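Local atomic coordinates of CRISPR-associated endonuclease Cas12b (Alicyclobacillus acidoterrestris, PDB entry 5U31), a protein that cleaves invading DNA as a guide-RNA-directed, metal-dependent CRISPR endonuclease that recognises a PAM beside the target sequence. Residues V268-K276 against Q287-R295; L297-G308 against W352-T360. The protein carries 3 engineered substitutions. All coordinates share one frame; numbering follows the deposited sequence.

Contact 1 of 2, residues V268-K276 against Q287-R295; sequences VNQLQQDMK and QTAHYVTGR. With nucleotides of chain C.
Q272 and the backbone of Y291 and V292 meet where helix 262-277 packs on the loop that follows it, and here the fit is close. The chain of Q272, extended beyond CG (chi2 166°), passes H290 O and Y291 CA with its CG and CD and so brings OE1 to the amide N-H of V292, 2.8 Å from N. The bond is almost straight at the hydrogen, 178°, although the donor sits above the carbonyl plane of the amide. N366 ND2 gives OE1 a second hydrogen bond. The amide also lies over the Y291 ring, nearly parallel to it with planes 16° apart, Q272 NE2 above the ring centre and 3.7 Å from Y291 CG; T288 CA fills the opposite face. Beside this, V268 CG2 touches V292 CG2 at 3.9 Å. The buried H290 ring is held as closely: K276 CA stands over one face, 3.8 Å from its centroid, a CH-pi contact, and DT6 of chain C takes the other, with C5' over the ring centre.

The partly exposed side is looser. K276 CE only brushes A289 CB, at 4.2 Å, and the chain end of M275 leads away from the loop.

The type II turn from T288 to Y291 presents the H290 amide to the DNA backbone, N donating to OP1 of DT6 of chain C at 3.0 Å. A neutral main-chain donor and a sandwiched imidazole are consistent with contacts to phosphate and sugar rather than to base identity at this point.

Contact 2 of 2, residues L297-G308 against W352-T360; sequences LRGSDKVFEKWG and WREDASFLT. With nucleotides of chain C.
Aromatic packing dominates between F304 and W307 on helix 300-308 and W352 at the other segment. W352 CB sits over the centre of the F304 ring, 3.6 Å from its centroid and 11° off the normal, a CH-pi contact. Chi1 of W352, 59°, puts CG between the backbone N and carbonyl carbon and sends the indole across to W307, whose side chain it crosses at about a right angle. There W307 CE3 lies over one face of W352, 3.4 Å from W352 CE2; the planes, at 53°, make neither a stack nor an edge-to-face pair. The three rings form an aromatic cluster within the helical REC1 domain, joining helix 300-308 to helix 350-353.

Aliphatic contacts extend it to helix 358-374: L297 CD1 reaches L359 CB at 3.6 Å, and L359 CD1 approaches F304 CZ at 3.9 Å.

Polar bonds stay within each segment or lead outward. D355 OD2 accepts S357 N at 2.8 Å, an Asx turn, and also S357 OG; L297 O takes both S300 N and S300 OG. The buried indole N-H groups are satisfied by backbone carbonyls outside the two segments, W352 NE1 by L343 O and W307 NE1 by Y319 O. R298 grips OP1 of DT4 of chain C with two nitrogens, NH1 at 2.7 Å and NH2 at 3.0 Å.

How the contacts relate
From the N terminus, helix 262-277 comes first, and contact 1 closes a short loop by bringing residues 287-295 back onto it. The chain then runs directly into 297-308, the first half of contact 2, which closes a longer excursion, about half of it helix, through helices 316-329 and 337-343 at residues 352-360. The two are in series, neither nested nor crossed, with centres about 17 Å apart. They touch where V292 CG1 meets L297 CD1 at 3.6 Å, and V292 O accepts from N366 ND2, tying the loop to helix 358-374. That helix thus links contact 1 to contact 2, inside REC1, along a chain run that follows the DNA backbone from DT6 to DT4 of chain C.

Contact 1 of 2, residues V268-K276 against Q287-R295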
loop_
_atom_site.group_PDB
_atom_site.type_symbol
_atom_site.label_atom_id
_atom_site.label_comp_id
_atom_site.label_asym_id
_atom_site.label_seq_id
_atom_site.Cartn_x
_atom_site.Cartn_y
_atom_site.Cartn_z
ATOM N N VAL A 268 -27.176 6.695 -24.132
ATOM C CA VAL A 268 -26.615 5.851 -23.082
ATOM C C VAL A 268 -27.405 6.004 -21.784
ATOM O O VAL A 268 -27.508 5.054 -20.997
ATOM C CB VAL A 268 -25.117 6.167 -22.900
ATOM C CG1 VAL A 268 -24.905 7.647 -22.647
ATOM C CG2 VAL A 268 -24.518 5.331 -21.785
ATOM N N ASN A 269 -27.990 7.182 -21.545
ATOM C CA ASN A 269 -28.889 7.346 -20.405
ATOM C C ASN A 269 -30.089 6.414 -20.521
ATOM O O ASN A 269 -30.483 5.764 -19.545
ATOM C CB ASN A 269 -29.355 8.799 -20.297
ATOM C CG ASN A 269 -28.287 9.723 -19.744
ATOM O OD1 ASN A 269 -27.100 9.411 -19.775
ATOM N ND2 ASN A 269 -28.710 10.873 -19.236
ATOM N N GLN A 270 -30.693 6.346 -21.710
ATOM C CA GLN A 270 -31.741 5.359 -21.943
ATOM C C GLN A 270 -31.213 3.951 -21.714
ATOM O O GLN A 270 -31.906 3.106 -21.135
ATOM C CB GLN A 270 -32.295 5.492 -23.363
ATOM C CG GLN A 270 -32.936 6.834 -23.678
ATOM C CD GLN A 270 -33.437 6.908 -25.110
ATOM O OE1 GLN A 270 -33.567 5.887 -25.786
ATOM N NE2 GLN A 270 -33.716 8.120 -25.581
ATOM N N LEU A 271 -29.982 3.686 -22.156
ATOM C CA LEU A 271 -29.386 2.372 -21.949
ATOM C C LEU A 271 -29.268 2.066 -20.463
ATOM O O LEU A 271 -29.667 0.991 -20.003
ATOM C CB LEU A 271 -28.012 2.310 -22.622
ATOM C CG LEU A 271 -27.557 1.015 -23.309
ATOM C CD1 LEU A 271 -26.032 0.948 -23.377
ATOM C CD2 LEU A 271 -28.105 -0.218 -22.616
ATOM N N GLN A 272 -28.738 3.016 -19.693
ATOM C CA GLN A 272 -28.471 2.761 -18.284
ATOM C C GLN A 272 -29.753 2.552 -17.494
ATOM O O GLN A 272 -29.755 1.804 -16.510
ATOM C CB GLN A 272 -27.640 3.903 -17.702
ATOM C CG GLN A 272 -26.197 3.879 -18.190
ATOM C CD GLN A 272 -25.450 5.166 -17.920
ATOM O OE1 GLN A 272 -24.227 5.225 -18.064
ATOM N NE2 GLN A 272 -26.180 6.212 -17.536
ATOM N N GLN A 273 -30.850 3.187 -17.904
ATOM C CA GLN A 273 -32.137 2.916 -17.280
ATOM C C GLN A 273 -32.853 1.735 -17.917
ATOM O O GLN A 273 -33.716 1.131 -17.271
ATOM C CB GLN A 273 -33.032 4.158 -17.332
ATOM C CG GLN A 273 -34.165 4.120 -16.319
ATOM C CD GLN A 273 -34.608 5.499 -15.886
ATOM O OE1 GLN A 273 -35.124 6.279 -16.687
ATOM N NE2 GLN A 273 -34.405 5.810 -14.607
ATOM N N ASP A 274 -32.516 1.398 -19.163
ATOM C CA ASP A 274 -33.012 0.162 -19.759
ATOM C C ASP A 274 -32.616 -1.035 -18.904
ATOM O O ASP A 274 -33.468 -1.814 -18.462
ATOM C CB ASP A 274 -32.463 0.017 -21.183
ATOM C CG ASP A 274 -33.174 -1.059 -21.990
ATOM O OD1 ASP A 274 -33.506 -0.787 -23.163
ATOM O OD2 ASP A 274 -33.404 -2.169 -21.463
HETATM N N MSE A 275 -31.322 -1.181 -18.644
HETATM C CA MSE A 275 -30.813 -2.314 -17.882
HETATM C C MSE A 275 -31.194 -2.195 -16.408
HETATM O O MSE A 275 -31.275 -3.197 -15.699
HETATM C CB MSE A 275 -29.296 -2.421 -18.050
HETATM C CG MSE A 275 -28.870 -2.506 -19.515
HETATM SE SE MSE A 275 -26.984 -2.126 -19.856
HETATM C CE MSE A 275 -26.243 -3.901 -19.545
ATOM N N LYS A 276 -31.444 -0.962 -15.961
ATOM C CA LYS A 276 -31.884 -0.741 -14.586
ATOM C C LYS A 276 -33.247 -1.384 -14.338
ATOM O O LYS A 276 -33.454 -2.056 -13.321
ATOM C CB LYS A 276 -31.918 0.762 -14.294
ATOM C CG LYS A 276 -32.032 1.169 -12.832
ATOM C CD LYS A 276 -32.126 2.694 -12.738
ATOM C CE LYS A 276 -31.669 3.237 -11.390
ATOM N NZ LYS A 276 -32.729 3.184 -10.347
ATOM N N GLN A 287 -27.352 6.497 -7.110
ATOM C CA GLN A 287 -27.704 7.326 -8.259
ATOM C C GLN A 287 -27.098 6.783 -9.547
ATOM O O GLN A 287 -27.755 6.781 -10.594
ATOM C CB GLN A 287 -27.254 8.767 -8.028
ATOM C CG GLN A 287 -28.114 9.539 -7.045
ATOM C CD GLN A 287 -27.771 11.014 -7.012
ATOM O OE1 GLN A 287 -26.957 11.492 -7.803
ATOM N NE2 GLN A 287 -28.390 11.746 -6.092
ATOM N N THR A 288 -25.847 6.320 -9.494
ATOM C CA THR A 288 -25.166 5.784 -10.666
ATOM C C THR A 288 -25.383 4.284 -10.836
ATOM O O THR A 288 -24.530 3.597 -11.415
ATOM C CB THR A 288 -23.671 6.106 -10.604
ATOM O OG1 THR A 288 -23.007 5.179 -9.734
ATOM C CG2 THR A 288 -23.457 7.517 -10.086
ATOM N N ALA A 289 -26.507 3.758 -10.355
ATOM C CA ALA A 289 -26.784 2.334 -10.482
ATOM C C ALA A 289 -26.957 1.950 -11.945
ATOM O O ALA A 289 -27.658 2.632 -12.699
ATOM C CB ALA A 289 -28.034 1.966 -9.688
ATOM N N HIS A 290 -26.309 0.854 -12.338
ATOM C CA HIS A 290 -26.287 0.326 -13.701
ATOM C C HIS A 290 -25.645 1.279 -14.700
ATOM O O HIS A 290 -25.757 1.062 -15.913
ATOM C CB HIS A 290 -27.690 -0.060 -14.185
ATOM C CG HIS A 290 -28.286 -1.212 -13.443
ATOM N ND1 HIS A 290 -29.226 -1.050 -12.448
ATOM C CD2 HIS A 290 -28.070 -2.545 -13.543
ATOM C CE1 HIS A 290 -29.569 -2.233 -11.971
ATOM N NE2 HIS A 290 -28.881 -3.156 -12.618
ATOM N N TYR A 291 -24.972 2.325 -14.229
ATOM C CA TYR A 291 -24.293 3.237 -15.133
ATOM C C TYR A 291 -23.138 2.530 -15.828
ATOM O O TYR A 291 -22.531 1.602 -15.290
ATOM C CB TYR A 291 -23.786 4.464 -14.377
ATOM C CG TYR A 291 -24.825 5.550 -14.191
ATOM C CD1 TYR A 291 -24.472 6.891 -14.257
ATOM C CD2 TYR A 291 -26.158 5.237 -13.964
ATOM C CE1 TYR A 291 -25.413 7.890 -14.091
ATOM C CE2 TYR A 291 -27.109 6.231 -13.794
ATOM C CZ TYR A 291 -26.730 7.555 -13.860
ATOM O OH TYR A 291 -27.670 8.549 -13.695
ATOM N N VAL A 292 -22.837 2.976 -17.043
ATOM C CA VAL A 292 -21.789 2.344 -17.840
ATOM C C VAL A 292 -20.433 2.727 -17.254
ATOM O O VAL A 292 -20.021 3.889 -17.328
ATOM C CB VAL A 292 -21.888 2.742 -19.314
ATOM C CG1 VAL A 292 -20.687 2.219 -20.074
ATOM C CG2 VAL A 292 -23.170 2.202 -19.910
ATOM N N THR A 293 -19.729 1.752 -16.687
ATOM C CA THR A 293 -18.401 1.958 -16.125
ATOM C C THR A 293 -17.343 1.316 -17.015
ATOM O O THR A 293 -17.642 0.515 -17.904
ATOM C CB THR A 293 -18.311 1.391 -14.702
ATOM O OG1 THR A 293 -18.374 -0.039 -14.748
ATOM C CG2 THR A 293 -19.456 1.911 -13.852
ATOM N N GLY A 294 -16.084 1.683 -16.760
ATOM C CA GLY A 294 -14.984 1.124 -17.528
ATOM C C GLY A 294 -14.783 -0.360 -17.298
ATOM O O GLY A 294 -14.306 -1.071 -18.190
ATOM N N ARG A 295 -15.138 -0.849 -16.108
ATOM C CA ARG A 295 -15.001 -2.271 -15.809
ATOM C C ARG A 295 -15.887 -3.118 -16.715
ATOM O O ARG A 295 -15.458 -4.166 -17.210
ATOM C CB ARG A 295 -15.330 -2.515 -14.337
ATOM C CG ARG A 295 -15.735 -3.929 -13.994
ATOM C CD ARG A 295 -15.725 -4.126 -12.488
ATOM N NE ARG A 295 -14.363 -4.142 -11.965
ATOM C CZ ARG A 295 -14.030 -4.620 -10.774
ATOM N NH1 ARG A 295 -14.960 -5.122 -9.977
ATOM N NH2 ARG A 295 -12.763 -4.605 -10.385
ATOM P P DT C 6 -23.778 -1.572 -10.737
ATOM O OP1 DT C 6 -23.919 -0.109 -10.886
ATOM O OP2 DT C 6 -22.533 -2.145 -10.178
ATOM O "O5'" DT C 6 -25.007 -2.109 -9.870
ATOM C "C5'" DT C 6 -26.337 -1.734 -10.212
ATOM C "C4'" DT C 6 -27.339 -2.455 -9.331
ATOM O "O4'" DT C 6 -27.336 -3.861 -9.656
ATOM C "C3'" DT C 6 -27.037 -2.396 -7.841
ATOM O "O3'" DT C 6 -27.601 -1.217 -7.282
ATOM C "C2'" DT C 6 -27.741 -3.646 -7.322
ATOM C "C1'" DT C 6 -27.605 -4.622 -8.492
ATOM N N1 DT C 6 -26.517 -5.622 -8.300
ATOM C C2 DT C 6 -26.842 -6.878 -7.859
ATOM O O2 DT C 6 -27.984 -7.225 -7.624
ATOM N N3 DT C 6 -25.780 -7.723 -7.701
ATOM C C4 DT C 6 -24.448 -7.443 -7.933
ATOM O O4 DT C 6 -23.564 -8.275 -7.761
ATOM C C5 DT C 6 -24.170 -6.105 -8.392
ATOM C C7 DT C 6 -22.758 -5.686 -8.678
ATOM C C6 DT C 6 -25.207 -5.266 -8.552
ATOM P P DT C 5 -19.529 -4.154 -13.346
ATOM O OP1 DT C 5 -19.209 -2.745 -13.649
ATOM O OP2 DT C 5 -18.905 -4.812 -12.179
ATOM O "O5'" DT C 5 -21.114 -4.255 -13.216
ATOM C "C5'" DT C 5 -21.951 -3.632 -14.180
ATOM C "C4'" DT C 5 -23.407 -3.861 -13.831
ATOM O "O4'" DT C 5 -23.735 -5.253 -14.029
ATOM C "C3'" DT C 5 -23.751 -3.599 -12.380
ATOM O "O3'" DT C 5 -24.009 -2.227 -12.183
ATOM C "C2'" DT C 5 -25.009 -4.437 -12.200
ATOM C "C1'" DT C 5 -24.704 -5.654 -13.072
ATOM N N1 DT C 5 -24.172 -6.817 -12.308
ATOM C C2 DT C 5 -25.048 -7.754 -11.817
ATOM O O2 DT C 5 -26.253 -7.686 -11.970
ATOM N N3 DT C 5 -24.461 -8.785 -11.134
ATOM C C4 DT C 5 -23.110 -8.967 -10.898
ATOM O O4 DT C 5 -22.676 -9.926 -10.268
ATOM C C5 DT C 5 -22.247 -7.947 -11.439
ATOM C C7 DT C 5 -20.763 -8.037 -11.245
ATOM C C6 DT C 5 -22.811 -6.934 -12.111
ATOM P P DT C 4 -15.235 -8.215 -13.619
ATOM O OP1 DT C 4 -14.429 -6.977 -13.564
ATOM O OP2 DT C 4 -15.352 -9.068 -12.413
ATOM O "O5'" DT C 4 -16.712 -7.868 -14.130
ATOM C "C5'" DT C 4 -16.887 -7.176 -15.361
ATOM C "C4'" DT C 4 -18.359 -7.037 -15.702
ATOM O "O4'" DT C 4 -18.918 -8.345 -15.961
ATOM C "C3'" DT C 4 -19.224 -6.457 -14.596
ATOM O "O3'" DT C 4 -19.192 -5.029 -14.652
ATOM C "C2'" DT C 4 -20.600 -7.000 -14.957
ATOM C "C1'" DT C 4 -20.267 -8.383 -15.525
ATOM N N1 DT C 4 -20.427 -9.492 -14.530
ATOM C C2 DT C 4 -21.680 -9.991 -14.284
ATOM O O2 DT C 4 -22.683 -9.581 -14.842
ATOM N N3 DT C 4 -21.725 -10.996 -13.356
ATOM C C4 DT C 4 -20.663 -11.540 -12.662
ATOM O O4 DT C 4 -20.809 -12.444 -11.844
ATOM C C5 DT C 4 -19.373 -10.971 -12.962
ATOM C C7 DT C 4 -18.146 -11.480 -12.269
ATOM C C6 DT C 4 -19.316 -9.985 -13.872
#

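Contact 2 of 2, residues L297-G308 against W352-T360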
loop_
_atom_site.group_PDB
_atom_site.type_symbol
_atom_site.label_atom_id
_atom_site.label_comp_id
_atom_site.label_asym_id
_atom_site.label_seq_id
_atom_site.Cartn_x
_atom_site.Cartn_y
_atom_site.Cartn_z
ATOM N N LEU A 297 -16.934 -2.272 -19.666
ATOM C CA LEU A 297 -16.435 -2.106 -21.023
ATOM C C LEU A 297 -15.034 -2.676 -21.213
ATOM O O LEU A 297 -14.362 -2.320 -22.187
ATOM C CB LEU A 297 -16.444 -0.626 -21.412
ATOM C CG LEU A 297 -17.805 0.021 -21.663
ATOM C CD1 LEU A 297 -17.641 1.515 -21.864
ATOM C CD2 LEU A 297 -18.467 -0.612 -22.873
ATOM N N ARG A 298 -14.576 -3.540 -20.309
ATOM C CA ARG A 298 -13.229 -4.079 -20.431
ATOM C C ARG A 298 -13.109 -4.903 -21.707
ATOM O O ARG A 298 -13.925 -5.794 -21.967
ATOM C CB ARG A 298 -12.869 -4.926 -19.209
ATOM C CG ARG A 298 -11.371 -5.193 -19.089
ATOM C CD ARG A 298 -11.024 -6.082 -17.907
ATOM N NE ARG A 298 -11.405 -5.484 -16.633
ATOM C CZ ARG A 298 -12.387 -5.936 -15.862
ATOM N NH1 ARG A 298 -12.671 -5.324 -14.722
ATOM N NH2 ARG A 298 -13.082 -7.002 -16.230
ATOM N N GLY A 299 -12.094 -4.593 -22.509
ATOM C CA GLY A 299 -11.937 -5.257 -23.786
ATOM C C GLY A 299 -12.948 -4.857 -24.834
ATOM O O GLY A 299 -13.192 -5.624 -25.768
ATOM N N SER A 300 -13.554 -3.674 -24.702
ATOM C CA SER A 300 -14.498 -3.198 -25.707
ATOM C C SER A 300 -13.807 -2.780 -26.997
ATOM O O SER A 300 -14.462 -2.710 -28.041
ATOM C CB SER A 300 -15.300 -2.021 -25.161
ATOM O OG SER A 300 -14.431 -0.971 -24.777
ATOM N N ASP A 301 -12.507 -2.482 -26.941
ATOM C CA ASP A 301 -11.776 -2.129 -28.151
ATOM C C ASP A 301 -11.793 -3.275 -29.154
ATOM O O ASP A 301 -12.007 -3.059 -30.354
ATOM C CB ASP A 301 -10.338 -1.746 -27.794
ATOM C CG ASP A 301 -9.766 -0.686 -28.717
ATOM O OD1 ASP A 301 -9.657 0.482 -28.284
ATOM O OD2 ASP A 301 -9.434 -1.018 -29.874
ATOM N N LYS A 302 -11.583 -4.506 -28.679
ATOM C CA LYS A 302 -11.551 -5.657 -29.575
ATOM C C LYS A 302 -12.938 -5.975 -30.120
ATOM O O LYS A 302 -13.088 -6.267 -31.312
ATOM C CB LYS A 302 -10.975 -6.870 -28.847
ATOM C CG LYS A 302 -9.661 -6.604 -28.132
ATOM C CD LYS A 302 -9.343 -7.714 -27.139
ATOM C CE LYS A 302 -8.159 -7.346 -26.260
ATOM N NZ LYS A 302 -7.973 -8.320 -25.150
ATOM N N VAL A 303 -13.961 -5.924 -29.263
ATOM C CA VAL A 303 -15.319 -6.247 -29.695
ATOM C C VAL A 303 -15.816 -5.250 -30.733
ATOM O O VAL A 303 -16.551 -5.619 -31.658
ATOM C CB VAL A 303 -16.262 -6.307 -28.477
ATOM C CG1 VAL A 303 -17.660 -6.720 -28.903
ATOM C CG2 VAL A 303 -15.720 -7.265 -27.432
ATOM N N PHE A 304 -15.415 -3.981 -30.613
ATOM C CA PHE A 304 -15.923 -2.949 -31.515
ATOM C C PHE A 304 -15.347 -3.093 -32.919
ATOM O O PHE A 304 -16.074 -2.953 -33.910
ATOM C CB PHE A 304 -15.621 -1.560 -30.951
ATOM C CG PHE A 304 -16.473 -1.180 -29.769
ATOM C CD1 PHE A 304 -16.263 0.016 -29.103
ATOM C CD2 PHE A 304 -17.483 -2.018 -29.323
ATOM C CE1 PHE A 304 -17.044 0.370 -28.018
ATOM C CE2 PHE A 304 -18.265 -1.669 -28.236
ATOM C CZ PHE A 304 -18.045 -0.474 -27.585
ATOM N N GLU A 305 -14.039 -3.351 -33.029
ATOM C CA GLU A 305 -13.437 -3.557 -34.343
ATOM C C GLU A 305 -14.034 -4.775 -35.032
ATOM O O GLU A 305 -14.322 -4.744 -36.235
ATOM C CB GLU A 305 -11.923 -3.710 -34.215
ATOM C CG GLU A 305 -11.214 -2.447 -33.772
ATOM C CD GLU A 305 -9.716 -2.637 -33.662
ATOM O OE1 GLU A 305 -9.246 -3.777 -33.863
ATOM O OE2 GLU A 305 -9.009 -1.648 -33.376
ATOM N N LYS A 306 -14.229 -5.857 -34.281
ATOM C CA LYS A 306 -14.861 -7.041 -34.847
ATOM C C LYS A 306 -16.314 -6.776 -35.228
ATOM O O LYS A 306 -16.815 -7.361 -36.195
ATOM C CB LYS A 306 -14.752 -8.196 -33.857
ATOM C CG LYS A 306 -13.480 -9.018 -34.000
ATOM C CD LYS A 306 -12.813 -9.246 -32.656
ATOM C CE LYS A 306 -11.849 -10.428 -32.697
ATOM N NZ LYS A 306 -10.839 -10.327 -33.788
ATOM N N TRP A 307 -17.002 -5.898 -34.495
ATOM C CA TRP A 307 -18.362 -5.533 -34.877
ATOM C C TRP A 307 -18.387 -4.667 -36.129
ATOM O O TRP A 307 -19.382 -4.678 -36.864
ATOM C CB TRP A 307 -19.056 -4.803 -33.729
ATOM C CG TRP A 307 -19.624 -5.696 -32.686
ATOM C CD1 TRP A 307 -19.636 -7.059 -32.687
ATOM C CD2 TRP A 307 -20.275 -5.287 -31.481
ATOM N NE1 TRP A 307 -20.254 -7.525 -31.552
ATOM C CE2 TRP A 307 -20.655 -6.455 -30.795
ATOM C CE3 TRP A 307 -20.572 -4.044 -30.914
ATOM C CZ2 TRP A 307 -21.316 -6.418 -29.571
ATOM C CZ3 TRP A 307 -21.229 -4.009 -29.701
ATOM C CH2 TRP A 307 -21.593 -5.187 -29.042
ATOM N N GLY A 308 -17.313 -3.910 -36.379
ATOM C CA GLY A 308 -17.285 -3.026 -37.535
ATOM C C GLY A 308 -17.366 -3.767 -38.853
ATOM O O GLY A 308 -17.921 -3.252 -39.826
ATOM N N TRP A 352 -21.392 2.954 -30.232
ATOM C CA TRP A 352 -20.087 2.480 -30.672
ATOM C C TRP A 352 -19.862 2.632 -32.170
ATOM O O TRP A 352 -18.716 2.527 -32.622
ATOM C CB TRP A 352 -19.900 1.010 -30.280
ATOM C CG TRP A 352 -20.939 0.100 -30.856
ATOM C CD1 TRP A 352 -22.141 -0.227 -30.301
ATOM C CD2 TRP A 352 -20.870 -0.598 -32.103
ATOM N NE1 TRP A 352 -22.826 -1.087 -31.125
ATOM C CE2 TRP A 352 -22.066 -1.329 -32.240
ATOM C CE3 TRP A 352 -19.911 -0.675 -33.117
ATOM C CZ2 TRP A 352 -22.329 -2.131 -33.348
ATOM C CZ3 TRP A 352 -20.173 -1.468 -34.217
ATOM C CH2 TRP A 352 -21.373 -2.186 -34.323
ATOM N N ARG A 353 -20.918 2.874 -32.949
ATOM C CA ARG A 353 -20.758 3.015 -34.393
ATOM C C ARG A 353 -20.176 4.377 -34.757
ATOM O O ARG A 353 -19.174 4.458 -35.476
ATOM C CB ARG A 353 -22.101 2.800 -35.091
ATOM C CG ARG A 353 -22.007 2.682 -36.602
ATOM C CD ARG A 353 -21.671 1.260 -37.038
ATOM N NE ARG A 353 -22.717 0.306 -36.675
ATOM C CZ ARG A 353 -22.765 -0.953 -37.102
ATOM N NH1 ARG A 353 -21.827 -1.417 -37.914
ATOM N NH2 ARG A 353 -23.754 -1.749 -36.717
ATOM N N GLU A 354 -20.790 5.456 -34.262
ATOM C CA GLU A 354 -20.353 6.803 -34.620
ATOM C C GLU A 354 -18.971 7.108 -34.050
ATOM O O GLU A 354 -18.015 7.346 -34.799
ATOM C CB GLU A 354 -21.378 7.831 -34.137
ATOM C CG GLU A 354 -22.755 7.660 -34.758
ATOM C CD GLU A 354 -23.641 8.878 -34.565
ATOM O OE1 GLU A 354 -23.211 9.829 -33.876
ATOM O OE2 GLU A 354 -24.767 8.883 -35.110
ATOM N N ASP A 355 -18.849 7.119 -32.724
ATOM C CA ASP A 355 -17.579 7.342 -32.041
ATOM C C ASP A 355 -17.235 6.074 -31.275
ATOM O O ASP A 355 -17.928 5.713 -30.317
ATOM C CB ASP A 355 -17.656 8.545 -31.100
ATOM C CG ASP A 355 -16.285 9.029 -30.649
ATOM O OD1 ASP A 355 -15.972 10.221 -30.865
ATOM O OD2 ASP A 355 -15.516 8.219 -30.090
ATOM N N ALA A 356 -16.167 5.400 -31.693
ATOM C CA ALA A 356 -15.776 4.142 -31.072
ATOM C C ALA A 356 -15.033 4.336 -29.756
ATOM O O ALA A 356 -14.681 3.344 -29.107
ATOM C CB ALA A 356 -14.926 3.319 -32.043
ATOM N N SER A 357 -14.791 5.581 -29.345
ATOM C CA SER A 357 -14.185 5.875 -28.052
ATOM C C SER A 357 -15.128 6.659 -27.150
ATOM O O SER A 357 -14.705 7.132 -26.089
ATOM C CB SER A 357 -12.876 6.648 -28.234
ATOM O OG SER A 357 -13.129 8.001 -28.568
ATOM N N PHE A 358 -16.395 6.806 -27.543
ATOM C CA PHE A 358 -17.327 7.607 -26.757
ATOM C C PHE A 358 -17.711 6.910 -25.459
ATOM O O PHE A 358 -17.831 7.558 -24.413
ATOM C CB PHE A 358 -18.575 7.915 -27.579
ATOM C CG PHE A 358 -19.740 8.371 -26.752
ATOM C CD1 PHE A 358 -19.827 9.684 -26.330
ATOM C CD2 PHE A 358 -20.743 7.486 -26.393
ATOM C CE1 PHE A 358 -20.894 10.110 -25.567
ATOM C CE2 PHE A 358 -21.812 7.905 -25.628
ATOM C CZ PHE A 358 -21.888 9.220 -25.214
ATOM N N LEU A 359 -17.931 5.594 -25.507
ATOM C CA LEU A 359 -18.400 4.886 -24.320
ATOM C C LEU A 359 -17.345 4.857 -23.219
ATOM O O LEU A 359 -17.693 4.944 -22.036
ATOM C CB LEU A 359 -18.841 3.473 -24.696
ATOM C CG LEU A 359 -20.218 3.439 -25.366
ATOM C CD1 LEU A 359 -20.479 2.112 -26.077
ATOM C CD2 LEU A 359 -21.300 3.728 -24.330
ATOM N N THR A 360 -16.060 4.756 -23.574
ATOM C CA THR A 360 -15.022 4.831 -22.549
ATOM C C THR A 360 -14.889 6.249 -22.006
ATOM O O THR A 360 -14.641 6.437 -20.809
ATOM C CB THR A 360 -13.677 4.346 -23.096
ATOM O OG1 THR A 360 -13.245 5.210 -24.154
ATOM C CG2 THR A 360 -13.790 2.924 -23.615
ATOM P P DT C 4 -15.235 -8.215 -13.619
ATOM O OP1 DT C 4 -14.429 -6.977 -13.564
ATOM O OP2 DT C 4 -15.352 -9.068 -12.413
ATOM O "O5'" DT C 4 -16.712 -7.868 -14.130
ATOM C "C5'" DT C 4 -16.887 -7.176 -15.361
ATOM C "C4'" DT C 4 -18.359 -7.037 -15.702
ATOM O "O4'" DT C 4 -18.918 -8.345 -15.961
ATOM C "C3'" DT C 4 -19.224 -6.457 -14.596
ATOM O "O3'" DT C 4 -19.192 -5.029 -14.652
ATOM C "C2'" DT C 4 -20.600 -7.000 -14.957
ATOM C "C1'" DT C 4 -20.267 -8.383 -15.525
ATOM N N1 DT C 4 -20.427 -9.492 -14.530
ATOM C C2 DT C 4 -21.680 -9.991 -14.284
ATOM O O2 DT C 4 -22.683 -9.581 -14.842
ATOM N N3 DT C 4 -21.725 -10.996 -13.356
ATOM C C4 DT C 4 -20.663 -11.540 -12.662
ATOM O O4 DT C 4 -20.809 -12.444 -11.844
ATOM C C5 DT C 4 -19.373 -10.971 -12.962
ATOM C C7 DT C 4 -18.146 -11.480 -12.269
ATOM C C6 DT C 4 -19.316 -9.985 -13.872
#